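Local coordinates for copper-containing nitrite reductase (Thermus scotoductus, PDB 6HBE), which probably reduces nitrite to nitric oxide in denitrification, taking electrons from a cytochrome c, and works as a copper-containing homotrimer, at residues C[426-429]-C[430-433]. Residues are numbered along the deposited sequence; the frame is centred on the assembly and turned at random.
Sequences YICS and IHPY. With CU (copper (II) ion), chain L.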
ATOM      1  N   TYR C 426      -4.860 -25.318 -19.619  1.00 28.03           N
ATOM      2  CA  TYR C 426      -3.671 -25.872 -18.971  1.00 26.25           C
ATOM      3  C   TYR C 426      -3.711 -25.644 -17.460  1.00 27.69           C
ATOM      4  O   TYR C 426      -4.401 -24.737 -16.974  1.00 27.11           O
ATOM      5  CB  TYR C 426      -2.370 -25.326 -19.602  1.00 28.25           C
ATOM      6  CG  TYR C 426      -2.169 -23.823 -19.456  1.00 27.38           C
ATOM      7  CD1 TYR C 426      -2.750 -22.922 -20.352  1.00 26.30           C
ATOM      8  CD2 TYR C 426      -1.398 -23.301 -18.416  1.00 28.62           C
ATOM      9  CE1 TYR C 426      -2.580 -21.546 -20.209  1.00 28.18           C
ATOM     10  CE2 TYR C 426      -1.232 -21.914 -18.265  1.00 27.97           C
ATOM     11  CZ  TYR C 426      -1.823 -21.038 -19.144  1.00 26.44           C
ATOM     12  OH  TYR C 426      -1.650 -19.653 -19.024  1.00 27.21           O
ATOM     13  N   ILE C 427      -3.005 -26.507 -16.735  1.00 28.43           N
ATOM     14  CA  ILE C 427      -2.813 -26.384 -15.284  1.00 28.93           C
ATOM     15  C   ILE C 427      -1.341 -26.425 -14.943  1.00 27.24           C
ATOM     16  O   ILE C 427      -0.496 -26.701 -15.795  1.00 28.42           O
ATOM     17  CB  ILE C 427      -3.574 -27.489 -14.464  1.00 27.78           C
ATOM     18  CG1 ILE C 427      -3.054 -28.905 -14.773  1.00 30.11           C
ATOM     19  CG2 ILE C 427      -5.070 -27.415 -14.720  1.00 28.12           C
ATOM     20  CD1 ILE C 427      -3.695 -30.003 -13.947  1.00 30.34           C
ATOM     21  N   CYS C 428      -1.032 -26.179 -13.674  1.00 27.19           N
ATOM     22  CA  CYS C 428       0.253 -26.573 -13.114  1.00 27.27           C
ATOM     23  C   CYS C 428       0.139 -27.961 -12.487  1.00 28.25           C
ATOM     24  O   CYS C 428      -0.781 -28.225 -11.702  1.00 28.94           O
ATOM     25  CB  CYS C 428       0.698 -25.553 -12.081  1.00 27.93           C
ATOM     26  SG  CYS C 428       2.194 -25.993 -11.224  1.00 27.40           S
ATOM     27  N   SER C 429       1.079 -28.856 -12.803  1.00 29.77           N
ATOM     28  CA  SER C 429       1.009 -30.232 -12.279  1.00 28.29           C
ATOM     29  C   SER C 429       1.359 -30.286 -10.791  1.00 31.10           C
ATOM     30  O   SER C 429       0.879 -31.168 -10.082  1.00 29.95           O
ATOM     31  CB  SER C 429       1.915 -31.191 -13.094  1.00 30.63           C
ATOM     32  OG  SER C 429       3.285 -30.902 -12.932  1.00 29.54           O
ATOM     33  N   ILE C 430       2.131 -29.301 -10.321  1.00 27.10           N
ATOM     34  CA  ILE C 430       2.518 -29.204  -8.908  1.00 27.42           C
ATOM     35  C   ILE C 430       1.310 -28.742  -8.083  1.00 27.70           C
ATOM     36  O   ILE C 430       1.040 -29.286  -6.995  1.00 31.04           O
ATOM     37  CB  ILE C 430       3.747 -28.267  -8.733  1.00 27.84           C
ATOM     38  CG1 ILE C 430       4.924 -28.767  -9.594  1.00 29.60           C
ATOM     39  CG2 ILE C 430       4.216 -28.175  -7.271  1.00 28.40           C
ATOM     40  CD1 ILE C 430       6.119 -27.829  -9.687  1.00 30.92           C
ATOM     41  N   HIS C 431       0.617 -27.726  -8.596  1.00 26.69           N
ATOM     42  CA  HIS C 431      -0.548 -27.092  -7.959  1.00 25.69           C
ATOM     43  C   HIS C 431      -1.743 -27.166  -8.923  1.00 27.25           C
ATOM     44  O   HIS C 431      -2.021 -26.219  -9.670  1.00 26.59           O
ATOM     45  CB  HIS C 431      -0.221 -25.613  -7.620  1.00 25.38           C
ATOM     46  CG  HIS C 431       1.111 -25.412  -6.961  1.00 25.04           C
ATOM     47  ND1 HIS C 431       2.231 -24.960  -7.638  1.00 25.24           N
ATOM     48  CD2 HIS C 431       1.497 -25.601  -5.678  1.00 25.10           C
ATOM     49  CE1 HIS C 431       3.241 -24.871  -6.795  1.00 25.22           C
ATOM     50  NE2 HIS C 431       2.828 -25.265  -5.604  1.00 24.98           N
ATOM     51  N   PRO C 432      -2.480 -28.303  -8.918  1.00 29.41           N
ATOM     52  CA  PRO C 432      -3.451 -28.549 -10.014  1.00 29.34           C
ATOM     53  C   PRO C 432      -4.675 -27.623 -10.083  1.00 28.78           C
ATOM     54  O   PRO C 432      -5.351 -27.607 -11.100  1.00 28.30           O
ATOM     55  CB  PRO C 432      -3.864 -30.023  -9.825  1.00 31.29           C
ATOM     56  CG  PRO C 432      -3.321 -30.452  -8.495  1.00 33.83           C
ATOM     57  CD  PRO C 432      -2.451 -29.378  -7.910  1.00 31.97           C
ATOM     58  N   TYR C 433      -4.919 -26.870  -9.011  1.00 28.07           N
ATOM     59  CA  TYR C 433      -5.937 -25.793  -8.942  1.00 28.92           C
ATOM     60  C   TYR C 433      -5.527 -24.486  -9.673  1.00 27.27           C
ATOM     61  O   TYR C 433      -6.379 -23.637  -9.925  1.00 28.67           O
ATOM     62  CB  TYR C 433      -6.330 -25.505  -7.471  1.00 27.80           C
ATOM     63  CG  TYR C 433      -5.161 -25.119  -6.604  1.00 27.82           C
ATOM     64  CD1 TYR C 433      -4.733 -23.790  -6.514  1.00 27.57           C
ATOM     65  CD2 TYR C 433      -4.451 -26.082  -5.895  1.00 25.19           C
ATOM     66  CE1 TYR C 433      -3.629 -23.449  -5.731  1.00 26.47           C
ATOM     67  CE2 TYR C 433      -3.360 -25.755  -5.146  1.00 26.23           C
ATOM     68  CZ  TYR C 433      -2.943 -24.432  -5.054  1.00 27.13           C
ATOM     69  OH  TYR C 433      -1.825 -24.155  -4.284  1.00 25.69           O
TER
HETATM   70 CU    CU L 500       2.399 -24.444  -9.569  1.00 26.91          CU
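Cys-428 and His-431 grip one copper ion from the two arms of a tight turn, the ligand loop of a cupredoxin domain of the plastocyanin/azurin family, which links strand 422-427 to strand 435-443. A chi1 of 175° sets SG of Cys-428 opposite its own backbone N and beside the carbonyl carbon, on the side where the chain runs on to His-431, and the thiolate bonds the copper at 2.3 Å from SG. The imidazole of His-431 reaches the same ion through ND1, at 2.0 Å. SG meets the His-431 ring obliquely, 4.8 Å from its centroid and 68° off the normal. His-390 ND1 gives the third close bond, and Met-434 also belongs to the site; the rings of His-390 and His-431 meet.

The sulfur has a second role, accepting a fairly straight hydrogen bond from the backbone N of His-431 (N to SG 3.5 Å, 160° at the hydrogen). Such a bond would draw some charge off the thiolate and probably helps tune the copper. Ile-430 lays its CG2 methyl over one face of the His-431 ring, offset toward the rim. Where the strand ends, Ile-427 CD1 rests against Pro-432 CB at 4.1 Å. Beside this apolar contact, the CA-H of Pro-432 makes a bent contact with the carbonyl O of Cys-428, CA to O 3.2 Å.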